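Side-chain contacts in probable ABC transporter phosphite binding protein PhnD1 (Prochlorococcus marinus str. MIT 9301, PDB 5LQ5), which binds inorganic phosphite strongly, and methylphosphonate and phosphate only very weakly, probably as the solute-binding protein of an ABC transporter: residues Gln14-Leu19 with Val38-Val43; Gln70-Leu73 with Asn77-Val80; Glu134-Gln139 with Trp198-Tyr203; Gly156-Thr161 with Lys177-Asn182. All blocks are in the same frame, centred on the assembly; numbering follows the deposited sequence.

Contact 1 (Gln14-Leu19 with Val38-Val43); sequences QNQDVL and VKYIPV
The amide nitrogen of Q16 reaches across to the phenol of Y40: NE2 donates to OH over 3.1 Å, with an N-H...O angle of 157°. The acceptor lies almost in the plane of the amide, the nitrogen sits at the edge of the ring near its plane, and the two planes are only 19° apart, so amide and ring continue one another instead of stacking. Glutamine suits this place because the two ends of its amide do different work, one a donor nitrogen and the other an acceptor oxygen. NE2 also donates to D20, one turn further along the helix, while OE1 accepts a hydrogen bond from a water 2.7 Å away, which donates a second to the carbonyl oxygen of V43. The chain reaches this position because CG stands anti to the backbone N (chi1 -166°) and the chain then bends at chi2.

P42 closes over the same amide, its CB 3.6 Å from Q16 NE2. L19, a buried leucine, brings CB to 3.5 Å from Y40 OH, with its CD1 methyl a little further off, so the hydroxyl is flanked by carbon as well as held by the amide.

The contact belongs to a beta-alpha-beta unit: strand 5-10 leads through helix 16-34 to strand 37-40, which is hydrogen-bonded beside strand 5-10 at the margin of its sheet. Y40 points from the strand toward helix 16-34, touching D20 and N24 and meeting the ring of F23.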
loop_
_atom_site.group_PDB
_atom_site.type_symbol
_atom_site.label_atom_id
_atom_site.label_comp_id
_atom_site.label_asym_id
_atom_site.label_seq_id
_atom_site.Cartn_x
_atom_site.Cartn_y
_atom_site.Cartn_z
ATOM N N GLN A 14 0.882 -6.808 3.002
ATOM C CA GLN A 14 0.344 -7.576 4.126
ATOM C C GLN A 14 0.724 -9.050 3.943
ATOM O O GLN A 14 1.203 -9.435 2.896
ATOM C CB GLN A 14 -1.193 -7.396 4.189
ATOM C CG GLN A 14 -1.564 -5.976 4.588
ATOM C CD GLN A 14 -3.014 -5.694 4.335
ATOM O OE1 GLN A 14 -3.400 -5.143 3.308
ATOM N NE2 GLN A 14 -3.806 -6.056 5.260
ATOM N N ASN A 15 0.477 -9.872 4.955
ATOM C CA ASN A 15 0.756 -11.279 4.873
ATOM C C ASN A 15 0.006 -11.927 3.711
ATOM O O ASN A 15 -1.125 -11.521 3.358
ATOM C CB ASN A 15 0.406 -11.989 6.173
ATOM C CG ASN A 15 1.316 -11.594 7.329
ATOM O OD1 ASN A 15 2.480 -11.202 7.148
ATOM N ND2 ASN A 15 0.802 -11.710 8.504
ATOM N N GLN A 16 0.638 -12.935 3.124
ATOM C CA GLN A 16 0.095 -13.577 1.921
ATOM C C GLN A 16 -1.304 -14.180 2.100
ATOM O O GLN A 16 -2.116 -14.176 1.154
ATOM C CB GLN A 16 1.081 -14.586 1.338
ATOM C CG GLN A 16 0.738 -15.036 -0.074
ATOM C CD GLN A 16 0.802 -13.890 -1.055
ATOM O OE1 GLN A 16 1.759 -13.115 -1.060
ATOM N NE2 GLN A 16 -0.225 -13.755 -1.863
ATOM N N ASP A 17 -1.596 -14.686 3.293
ATOM C CA ASP A 17 -2.956 -15.212 3.559
ATOM C C ASP A 17 -4.098 -14.180 3.313
ATOM O O ASP A 17 -5.142 -14.483 2.723
ATOM C CB ASP A 17 -3.058 -15.917 4.924
ATOM C CG ASP A 17 -2.908 -14.994 6.146
ATOM O OD1 ASP A 17 -2.240 -13.948 6.085
ATOM O OD2 ASP A 17 -3.437 -15.364 7.223
ATOM N N VAL A 18 -3.866 -12.959 3.759
ATOM C CA VAL A 18 -4.777 -11.824 3.558
ATOM C C VAL A 18 -4.865 -11.495 2.067
ATOM O O VAL A 18 -5.936 -11.273 1.520
ATOM C CB VAL A 18 -4.307 -10.576 4.364
ATOM C CG1 VAL A 18 -5.142 -9.339 4.024
ATOM C CG2 VAL A 18 -4.355 -10.872 5.862
ATOM N N LEU A 19 -3.717 -11.428 1.415
ATOM C CA LEU A 19 -3.662 -11.060 -0.007
ATOM C C LEU A 19 -4.365 -12.086 -0.870
ATOM O O LEU A 19 -5.156 -11.732 -1.750
ATOM C CB LEU A 19 -2.215 -10.913 -0.504
ATOM C CG LEU A 19 -1.345 -9.893 0.217
ATOM C CD1 LEU A 19 0.091 -10.035 -0.280
ATOM C CD2 LEU A 19 -1.847 -8.494 0.056
ATOM N N VAL A 38 -9.825 -14.570 -15.181
ATOM C CA VAL A 38 -9.069 -13.653 -14.311
ATOM C C VAL A 38 -8.322 -14.486 -13.255
ATOM O O VAL A 38 -8.891 -15.393 -12.637
ATOM C CB VAL A 38 -9.983 -12.618 -13.624
ATOM C CG1 VAL A 38 -9.138 -11.566 -12.925
ATOM C CG2 VAL A 38 -10.906 -11.917 -14.627
ATOM N N LYS A 39 -7.058 -14.157 -13.024
ATOM C CA LYS A 39 -6.197 -14.914 -12.112
ATOM C C LYS A 39 -5.317 -13.951 -11.303
ATOM O O LYS A 39 -4.676 -13.082 -11.880
ATOM C CB LYS A 39 -5.314 -15.861 -12.939
ATOM C CG LYS A 39 -4.335 -16.744 -12.185
ATOM C CD LYS A 39 -4.992 -17.975 -11.598
ATOM C CE LYS A 39 -3.932 -18.958 -11.123
ATOM N NZ LYS A 39 -4.304 -19.561 -9.824
ATOM N N TYR A 40 -5.336 -14.088 -9.976
ATOM C CA TYR A 40 -4.402 -13.350 -9.096
ATOM C C TYR A 40 -3.043 -14.064 -9.107
ATOM O O TYR A 40 -2.952 -15.275 -8.857
ATOM C CB TYR A 40 -4.937 -13.207 -7.674
ATOM C CG TYR A 40 -3.915 -12.763 -6.638
ATOM C CD1 TYR A 40 -3.162 -11.590 -6.817
ATOM C CD2 TYR A 40 -3.739 -13.486 -5.439
ATOM C CE1 TYR A 40 -2.245 -11.188 -5.869
ATOM C CE2 TYR A 40 -2.828 -13.078 -4.496
ATOM C CZ TYR A 40 -2.073 -11.919 -4.726
ATOM O OH TYR A 40 -1.132 -11.500 -3.799
ATOM N N ILE A 41 -1.997 -13.310 -9.376
ATOM C CA ILE A 41 -0.612 -13.802 -9.465
ATOM C C ILE A 41 0.227 -13.111 -8.374
ATOM O O ILE A 41 0.649 -11.977 -8.582
ATOM C CB ILE A 41 0.017 -13.490 -10.846
ATOM C CG1 ILE A 41 -0.887 -13.915 -12.011
ATOM C CG2 ILE A 41 1.412 -14.069 -10.969
ATOM C CD1 ILE A 41 -1.238 -15.371 -12.053
ATOM N N PRO A 42 0.518 -13.790 -7.238
ATOM C CA PRO A 42 1.377 -13.193 -6.201
ATOM C C PRO A 42 2.795 -12.870 -6.668
ATOM O O PRO A 42 3.317 -13.501 -7.570
ATOM C CB PRO A 42 1.405 -14.256 -5.083
ATOM C CG PRO A 42 0.225 -15.125 -5.350
ATOM C CD PRO A 42 0.092 -15.142 -6.848
ATOM N N VAL A 43 3.388 -11.872 -6.021
ATOM C CA VAL A 43 4.803 -11.530 -6.226
ATOM C C VAL A 43 5.563 -11.506 -4.914
ATOM O O VAL A 43 4.965 -11.348 -3.858
ATOM C CB VAL A 43 4.945 -10.180 -6.942
ATOM C CG1 VAL A 43 4.312 -10.282 -8.327
ATOM C CG2 VAL A 43 4.373 -9.037 -6.079
HETATM O O HOH W 1 2.417 -11.425 -2.999
#

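Contact 2 (Gln70-Leu73 with Asn77-Val80); sequences QARL and NSIV
R72 and S78 meet where helix 65-74 and the residue just before strand 79-84 come nearest, their CA atoms 6.1 Å apart. A serine fits this tight spot, since a small side chain lets the backbones approach. In one of its two conformers the hydroxyl rests against the aliphatic stem of the arginine, with OG 3.3 Å from R72 CG, and is hydrogen-bonded to the carbonyl oxygen of T75 in the turn joining the two segments; the second conformer makes this placement less certain.

The packing on V80 is close too. The arginine chain runs extended through chi2, bends at chi3 and passes obliquely over the valine, whose CG2 lies 3.6 Å from R72 NE. That methyl sits 3.5 Å above one face of the guanidinium, offset toward its rim, so the flat cation rests on a hydrocarbon. By contrast the surroundings are open: this is a surface contact whose three touching residues are all partly exposed, although R72 also leans on H207 and V209 of strand 207-210. Cutting the arginine back to an alanine is likely to leave V80 CG2 without the flat group it rests against and to open a gap between helix and strand.

The contact is one of packing, not of charge pairing: the arginine is used through its stem and the face of its guanidinium, leaving its N-H groups directed round the rim of that plane rather than at the methyl.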
loop_
_atom_site.group_PDB
_atom_site.type_symbol
_atom_site.label_atom_id
_atom_site.label_comp_id
_atom_site.label_asym_id
_atom_site.label_seq_id
_atom_site.Cartn_x
_atom_site.Cartn_y
_atom_site.Cartn_z
ATOM N N GLN A 70 6.020 4.740 -9.854
ATOM C CA GLN A 70 7.164 4.055 -10.452
ATOM C C GLN A 70 6.716 3.207 -11.650
ATOM O O GLN A 70 7.343 3.227 -12.729
ATOM C CB GLN A 70 7.874 3.133 -9.429
ATOM C CG GLN A 70 8.572 3.882 -8.269
ATOM C CD GLN A 70 9.007 2.967 -7.136
ATOM O OE1 GLN A 70 8.392 1.924 -6.900
ATOM N NE2 GLN A 70 10.047 3.339 -6.439
ATOM N N ALA A 71 5.667 2.423 -11.441
ATOM C CA ALA A 71 5.162 1.568 -12.500
ATOM C C ALA A 71 4.732 2.334 -13.747
ATOM O O ALA A 71 5.006 1.904 -14.866
ATOM C CB ALA A 71 4.017 0.694 -12.006
ATOM N N ARG A 72 4.029 3.439 -13.534
ATOM C CA ARG A 72 3.554 4.267 -14.651
ATOM C C ARG A 72 4.678 5.030 -15.380
ATOM O O ARG A 72 4.594 5.257 -16.579
ATOM C CB ARG A 72 2.405 5.159 -14.155
ATOM C CG ARG A 72 1.154 4.319 -13.932
ATOM C CD ARG A 72 -0.096 5.035 -13.477
ATOM N NE ARG A 72 -0.022 5.531 -12.086
ATOM C CZ ARG A 72 0.280 6.784 -11.768
ATOM N NH1 ARG A 72 0.312 7.146 -10.491
ATOM N NH2 ARG A 72 0.548 7.680 -12.720
ATOM N N LEU A 73 5.750 5.352 -14.678
ATOM C CA LEU A 73 6.916 5.927 -15.312
ATOM C C LEU A 73 7.637 4.892 -16.196
ATOM O O LEU A 73 8.080 5.207 -17.289
ATOM C CB LEU A 73 7.870 6.518 -14.277
ATOM C CG LEU A 73 7.400 7.809 -13.610
ATOM C CD1 LEU A 73 8.279 8.103 -12.397
ATOM C CD2 LEU A 73 7.379 9.000 -14.599
ATOM N N ASN A 77 1.743 5.059 -20.830
ATOM C CA ASN A 77 0.400 4.958 -21.412
ATOM C C ASN A 77 -0.463 3.923 -20.696
ATOM O O ASN A 77 -1.483 3.458 -21.198
ATOM C CB ASN A 77 0.499 4.696 -22.917
ATOM C CG ASN A 77 1.279 5.787 -23.613
ATOM O OD1 ASN A 77 2.271 5.523 -24.277
ATOM N ND2 ASN A 77 0.882 7.037 -23.374
ATOM N N SER A 78 -0.032 3.566 -19.494
ATOM C CA SER A 78 -0.851 2.773 -18.615
ATOM C C SER A 78 -1.935 3.682 -18.051
ATOM O O SER A 78 -1.890 4.912 -18.200
ATOM C CB SER A 78 -0.018 2.169 -17.511
ATOM O OG SER A 78 0.817 3.173 -17.012
ATOM N N ILE A 79 -2.910 3.062 -17.409
ATOM C CA ILE A 79 -4.138 3.743 -16.990
ATOM C C ILE A 79 -4.406 3.661 -15.494
ATOM O O ILE A 79 -4.518 2.582 -14.944
ATOM C CB ILE A 79 -5.380 3.120 -17.698
ATOM C CG1 ILE A 79 -5.163 2.995 -19.224
ATOM C CG2 ILE A 79 -6.652 3.897 -17.377
ATOM C CD1 ILE A 79 -5.015 4.303 -19.954
ATOM N N VAL A 80 -4.591 4.805 -14.857
ATOM C CA VAL A 80 -5.138 4.880 -13.489
ATOM C C VAL A 80 -6.625 4.595 -13.525
ATOM O O VAL A 80 -7.395 5.316 -14.173
ATOM C CB VAL A 80 -4.857 6.203 -12.767
ATOM C CG1 VAL A 80 -5.357 6.136 -11.342
ATOM C CG2 VAL A 80 -3.378 6.504 -12.776
#

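Contact 3 (Glu134-Gln139 with Trp198-Tyr203); sequences EYFLNQ and WITPEY
F136 projects from its helix into a hollow formed by W198, T200, P201 and Y203; with CG anti to its carbonyl carbon (chi1 -62°), the ring is carried into that hollow. The phenyl ring is the bump, and its walls touch different parts of the side chain. P201 lies over one face: its CD is 3.9 Å from the ring centroid and 19° off the normal, a CH-pi contact in which the polarised hydrogens of a proline suit an aromatic partner. T200 comes in obliquely, its CB 3.5 Å from F136 CE2, with its CG2 beside CD2 of the same ring. Y203 stands at the ring's edge, CD2 to F136 CE2 being 4.3 Å, while the edge of the W198 indole meets CB at the root of the phenylalanine, CZ3 lying 4.0 Å from it.

W198 belongs to the edge strand 194-199 of the five-stranded sheet in one lobe of a periplasmic binding protein, T200 to Y203 follow in the chain, and helix 127-139 packs against them.

Trimmed to an alanine, position F136 is likely to lose the face that P201 CD packs on and leave a gap between T200 and Y203. The T200 hydroxyl, which donates to P201 O at 2.8 Å and accepts from S92 N, is consistent with a fixed hollow.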
loop_
_atom_site.group_PDB
_atom_site.type_symbol
_atom_site.label_atom_id
_atom_site.label_comp_id
_atom_site.label_asym_id
_atom_site.label_seq_id
_atom_site.Cartn_x
_atom_site.Cartn_y
_atom_site.Cartn_z
ATOM N N GLU A 134 9.510 8.778 6.354
ATOM C CA GLU A 134 10.831 9.414 6.232
ATOM C C GLU A 134 10.717 10.941 6.016
ATOM O O GLU A 134 11.453 11.722 6.632
ATOM C CB GLU A 134 11.708 8.772 5.146
ATOM C CG GLU A 134 13.140 9.307 5.185
ATOM C CD GLU A 134 14.179 8.511 4.402
ATOM O OE1 GLU A 134 13.844 7.534 3.717
ATOM O OE2 GLU A 134 15.366 8.908 4.461
ATOM N N TYR A 135 9.819 11.336 5.120
ATOM C CA TYR A 135 9.529 12.750 4.897
ATOM C C TYR A 135 9.205 13.478 6.204
ATOM O O TYR A 135 9.758 14.544 6.480
ATOM C CB TYR A 135 8.387 12.889 3.866
ATOM C CG TYR A 135 7.975 14.278 3.498
ATOM C CD1 TYR A 135 8.758 15.049 2.642
ATOM C CD2 TYR A 135 6.762 14.774 3.913
ATOM C CE1 TYR A 135 8.350 16.319 2.275
ATOM C CE2 TYR A 135 6.326 16.024 3.547
ATOM C CZ TYR A 135 7.119 16.784 2.723
ATOM O OH TYR A 135 6.665 18.018 2.374
ATOM N N PHE A 136 8.309 12.904 6.989
ATOM C CA PHE A 136 7.883 13.520 8.268
ATOM C C PHE A 136 8.986 13.521 9.319
ATOM O O PHE A 136 9.209 14.525 10.025
ATOM C CB PHE A 136 6.611 12.897 8.802
ATOM C CG PHE A 136 5.413 13.066 7.901
ATOM C CD1 PHE A 136 5.031 14.313 7.410
ATOM C CD2 PHE A 136 4.680 11.953 7.540
ATOM C CE1 PHE A 136 3.923 14.432 6.578
ATOM C CE2 PHE A 136 3.574 12.064 6.712
ATOM C CZ PHE A 136 3.189 13.300 6.224
ATOM N N LEU A 137 9.714 12.411 9.395
ATOM C CA LEU A 137 10.889 12.326 10.284
ATOM C C LEU A 137 11.862 13.462 9.972
ATOM O O LEU A 137 12.328 14.201 10.856
ATOM C CB LEU A 137 11.604 10.982 10.138
ATOM C CG LEU A 137 10.924 9.830 10.882
ATOM C CD1 LEU A 137 11.338 8.486 10.310
ATOM C CD2 LEU A 137 11.239 9.877 12.368
ATOM N N ASN A 138 12.151 13.617 8.689
ATOM C CA ASN A 138 13.075 14.655 8.209
ATOM C C ASN A 138 12.600 16.058 8.559
ATOM O O ASN A 138 13.396 16.904 8.936
ATOM C CB ASN A 138 13.322 14.551 6.707
ATOM C CG ASN A 138 14.153 13.343 6.297
ATOM O OD1 ASN A 138 14.680 12.557 7.103
ATOM N ND2 ASN A 138 14.233 13.160 5.013
ATOM N N GLN A 139 11.303 16.282 8.486
ATOM C CA GLN A 139 10.727 17.584 8.875
ATOM C C GLN A 139 10.940 17.877 10.352
ATOM O O GLN A 139 11.143 19.023 10.726
ATOM C CB GLN A 139 9.249 17.633 8.552
ATOM C CG GLN A 139 8.982 17.859 7.064
ATOM C CD GLN A 139 7.524 18.092 6.751
ATOM O OE1 GLN A 139 6.635 17.528 7.394
ATOM N NE2 GLN A 139 7.263 18.930 5.750
ATOM N N TRP A 198 2.208 8.170 17.115
ATOM C CA TRP A 198 1.825 9.354 16.332
ATOM C C TRP A 198 1.047 8.973 15.080
ATOM O O TRP A 198 1.337 7.949 14.461
ATOM C CB TRP A 198 3.043 10.210 15.971
ATOM C CG TRP A 198 2.765 11.555 15.418
ATOM C CD1 TRP A 198 2.074 12.559 16.046
ATOM C CD2 TRP A 198 3.208 12.102 14.173
ATOM N NE1 TRP A 198 2.028 13.669 15.264
ATOM C CE2 TRP A 198 2.717 13.428 14.104
ATOM C CE3 TRP A 198 3.950 11.600 13.089
ATOM C CZ2 TRP A 198 2.953 14.260 13.012
ATOM C CZ3 TRP A 198 4.189 12.446 12.002
ATOM C CH2 TRP A 198 3.673 13.747 11.966
ATOM N N ILE A 199 0.057 9.803 14.752
ATOM C CA ILE A 199 -0.683 9.734 13.487
ATOM C C ILE A 199 -0.220 10.899 12.599
ATOM O O ILE A 199 -0.194 12.048 13.011
ATOM C CB ILE A 199 -2.222 9.769 13.669
ATOM C CG1 ILE A 199 -2.703 8.620 14.553
ATOM C CG2 ILE A 199 -2.919 9.762 12.322
ATOM C CD1 ILE A 199 -4.123 8.832 15.087
ATOM N N THR A 200 0.153 10.578 11.362
ATOM C CA THR A 200 0.671 11.570 10.419
ATOM C C THR A 200 -0.400 12.431 9.743
ATOM O O THR A 200 -1.591 12.057 9.735
ATOM C CB THR A 200 1.484 10.906 9.282
ATOM O OG1 THR A 200 0.614 10.224 8.343
ATOM C CG2 THR A 200 2.553 9.910 9.851
ATOM N N PRO A 201 0.030 13.543 9.110
ATOM C CA PRO A 201 -0.820 14.218 8.144
ATOM C C PRO A 201 -1.201 13.313 6.968
ATOM O O PRO A 201 -0.615 12.240 6.772
ATOM C CB PRO A 201 0.061 15.371 7.647
ATOM C CG PRO A 201 1.028 15.629 8.738
ATOM C CD PRO A 201 1.312 14.262 9.280
ATOM N N GLU A 202 -2.198 13.769 6.233
ATOM C CA GLU A 202 -2.756 13.052 5.067
ATOM C C GLU A 202 -1.929 13.214 3.798
ATOM O O GLU A 202 -1.261 14.236 3.599
ATOM C CB GLU A 202 -4.174 13.544 4.740
ATOM C CG GLU A 202 -5.179 13.313 5.864
ATOM C CD GLU A 202 -6.327 14.317 5.904
ATOM O OE1 GLU A 202 -6.135 15.506 5.583
ATOM O OE2 GLU A 202 -7.443 13.910 6.284
ATOM N N TYR A 203 -2.033 12.201 2.942
ATOM C CA TYR A 203 -1.366 12.154 1.636
ATOM C C TYR A 203 -2.157 11.156 0.753
ATOM O O TYR A 203 -3.033 10.459 1.240
ATOM C CB TYR A 203 0.146 11.772 1.759
ATOM C CG TYR A 203 0.354 10.525 2.556
ATOM C CD1 TYR A 203 0.231 9.280 1.935
ATOM C CD2 TYR A 203 0.599 10.569 3.939
ATOM C CE1 TYR A 203 0.370 8.112 2.656
ATOM C CE2 TYR A 203 0.751 9.397 4.671
ATOM C CZ TYR A 203 0.612 8.166 4.020
ATOM O OH TYR A 203 0.727 6.984 4.721
#

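Contact 4 (Gly156-Thr161 with Lys177-Asn182); sequences GSHDAT and KQVWEN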
loop_
_atom_site.group_PDB
_atom_site.type_symbol
_atom_site.label_atom_id
_atom_site.label_comp_id
_atom_site.label_asym_id
_atom_site.label_seq_id
_atom_site.Cartn_x
_atom_site.Cartn_y
_atom_site.Cartn_z
ATOM N N GLY A 156 9.518 -4.835 4.656
ATOM C CA GLY A 156 8.812 -5.303 3.468
ATOM C C GLY A 156 7.306 -5.291 3.445
ATOM O O GLY A 156 6.689 -5.431 2.402
ATOM N N SER A 157 6.691 -5.149 4.603
ATOM C CA SER A 157 5.223 -5.151 4.643
ATOM C C SER A 157 4.742 -4.541 5.943
ATOM O O SER A 157 5.456 -4.517 6.953
ATOM C CB SER A 157 4.646 -6.556 4.483
ATOM O OG SER A 157 4.395 -7.206 5.737
ATOM N N HIS A 158 3.494 -4.083 5.920
ATOM C CA HIS A 158 2.930 -3.451 7.120
ATOM C C HIS A 158 2.729 -4.490 8.234
ATOM O O HIS A 158 2.929 -4.186 9.426
ATOM C CB HIS A 158 1.652 -2.707 6.797
ATOM C CG HIS A 158 1.843 -1.683 5.736
ATOM N ND1 HIS A 158 2.770 -0.670 5.847
ATOM C CD2 HIS A 158 1.342 -1.605 4.479
ATOM C CE1 HIS A 158 2.780 0.027 4.725
ATOM N NE2 HIS A 158 1.906 -0.503 3.890
ATOM N N ASP A 159 2.314 -5.700 7.864
ATOM C CA ASP A 159 2.150 -6.784 8.898
ATOM C C ASP A 159 3.523 -7.128 9.505
ATOM O O ASP A 159 3.665 -7.307 10.722
ATOM C CB ASP A 159 1.484 -8.029 8.342
ATOM C CG ASP A 159 0.004 -7.869 8.100
ATOM O OD1 ASP A 159 -0.655 -6.995 8.734
ATOM O OD2 ASP A 159 -0.497 -8.700 7.301
ATOM N N ALA A 160 4.557 -7.139 8.653
ATOM C CA ALA A 160 5.892 -7.463 9.157
ATOM C C ALA A 160 6.482 -6.389 10.080
ATOM O O ALA A 160 7.183 -6.711 11.030
ATOM C CB ALA A 160 6.848 -7.771 8.032
ATOM N N THR A 161 6.138 -5.126 9.830
ATOM C CA THR A 161 6.559 -4.031 10.699
ATOM C C THR A 161 5.959 -4.197 12.095
ATOM O O THR A 161 6.652 -4.133 13.074
ATOM C CB THR A 161 6.137 -2.688 10.097
ATOM O OG1 THR A 161 6.783 -2.557 8.835
ATOM C CG2 THR A 161 6.482 -1.530 10.965
ATOM N N LYS A 177 -2.025 3.077 8.380
ATOM C CA LYS A 177 -2.905 3.242 9.586
ATOM C C LYS A 177 -4.080 2.239 9.564
ATOM O O LYS A 177 -4.471 1.696 10.598
ATOM C CB LYS A 177 -3.435 4.677 9.675
ATOM C CG LYS A 177 -4.465 4.898 10.793
ATOM C CD LYS A 177 -4.659 6.397 10.982
ATOM C CE LYS A 177 -5.616 6.720 12.125
ATOM N NZ LYS A 177 -7.022 6.572 11.686
ATOM N N GLN A 178 -4.626 1.985 8.372
ATOM C CA GLN A 178 -5.703 0.971 8.207
ATOM C C GLN A 178 -5.268 -0.441 8.622
ATOM O O GLN A 178 -5.999 -1.178 9.246
ATOM C CB GLN A 178 -6.240 0.946 6.766
ATOM C CG GLN A 178 -7.537 0.181 6.604
ATOM C CD GLN A 178 -8.706 0.881 7.287
ATOM O OE1 GLN A 178 -9.035 2.007 6.937
ATOM N NE2 GLN A 178 -9.333 0.215 8.264
ATOM N N VAL A 179 -4.041 -0.799 8.279
ATOM C CA VAL A 179 -3.504 -2.106 8.623
ATOM C C VAL A 179 -3.321 -2.203 10.147
ATOM O O VAL A 179 -3.618 -3.222 10.752
ATOM C CB VAL A 179 -2.188 -2.434 7.872
ATOM C CG1 VAL A 179 -1.544 -3.702 8.407
ATOM C CG2 VAL A 179 -2.450 -2.625 6.380
ATOM N N TRP A 180 -2.822 -1.132 10.748
ATOM C CA TRP A 180 -2.656 -1.052 12.192
ATOM C C TRP A 180 -4.010 -1.290 12.887
ATOM O O TRP A 180 -4.141 -2.146 13.768
ATOM C CB TRP A 180 -2.091 0.300 12.582
ATOM C CG TRP A 180 -2.233 0.659 14.031
ATOM C CD1 TRP A 180 -3.014 1.663 14.549
ATOM C CD2 TRP A 180 -1.580 0.035 15.147
ATOM N NE1 TRP A 180 -2.880 1.699 15.924
ATOM C CE2 TRP A 180 -2.004 0.715 16.314
ATOM C CE3 TRP A 180 -0.672 -1.028 15.276
ATOM C CZ2 TRP A 180 -1.558 0.354 17.599
ATOM C CZ3 TRP A 180 -0.238 -1.392 16.555
ATOM C CH2 TRP A 180 -0.692 -0.697 17.702
ATOM N N GLU A 181 -5.026 -0.574 12.418
ATOM C CA GLU A 181 -6.400 -0.736 12.990
ATOM C C GLU A 181 -6.997 -2.128 12.792
ATOM O O GLU A 181 -7.615 -2.663 13.697
ATOM C CB GLU A 181 -7.331 0.348 12.448
ATOM C CG GLU A 181 -6.967 1.725 12.979
ATOM C CD GLU A 181 -7.652 2.871 12.258
ATOM O OE1 GLU A 181 -8.530 2.631 11.401
ATOM O OE2 GLU A 181 -7.299 4.034 12.559
ATOM N N ASN A 182 -6.824 -2.701 11.606
ATOM C CA ASN A 182 -7.270 -4.091 11.321
ATOM C C ASN A 182 -6.657 -5.116 12.259
ATOM O O ASN A 182 -7.313 -6.047 12.693
ATOM C CB ASN A 182 -6.946 -4.509 9.884
ATOM C CG ASN A 182 -7.784 -3.787 8.877
ATOM O OD1 ASN A 182 -8.640 -2.982 9.228
ATOM N ND2 ASN A 182 -7.516 -4.038 7.610
#
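The phosphite pocket of this periplasmic binding protein takes one of its binding residues, H158, from the first turn of helix 158-167, and here that turn packs on the start of helix 177-186. H158 meets V179 through CB, 3.7 Å from V179 CG1, at the point where the backbones come nearest. The imidazole itself faces the pocket: NE2 forms a hydrogen bond with O3 of the phosphite ion and a weak one with the hydroxyl of Y206.

Valine suits the facing position because one branch, CG1, reaches both H158 CB and D159 OD1, while CG2 lies toward the imidazole, oblique to its ring. CG1, anti to the backbone N (chi1 171°), fits between the histidine CB and the carboxylate of D159, whose OD1 is 3.4 Å away; the aspartate and valine side chains cross at about a right angle. That buried carboxylate has polar partners as well: OD2 accepts from N15 of the other lobe, and OD1 accepts from the ND2 of N183.

The helix start is itself capped. S157 occupies the N-cap, a place where a short hydroxyl side chain can turn back to a backbone N-H left without a carbonyl partner in the first turn. Elsewhere on the second helix, K177 and E181, one turn apart, form a salt bridge in which K177 NZ meets E181 OE2 on its syn side at 2.7 Å. At the cap, A160 N donates to S157 OG over 2.9 Å at 158°.

In the fold
Contact 4 lies nearest the ligand, the side chain of H158 being about 3 Å from the phosphite. In contact 3 the side chain of Y203 is about 6 Å from the bound phosphite. Those of L19 in contact 1 and R72 in contact 2 are about 10 Å and 11 Å from it. Contacts 1 and 2 both reach the six-stranded sheet, with centres 21 Å apart, whereas contacts 3 and 4 belong with the five-stranded sheet. Contacts 1 and 4 touch across the division between these sheets: N15 N, 2.8 Å from D159 OD2, ties the lobes together, and Q14 packs on V179. Contact 4 is nested within the loop that contact 3 closes, and I199 CD1 meets K177 CE at 3.9 Å.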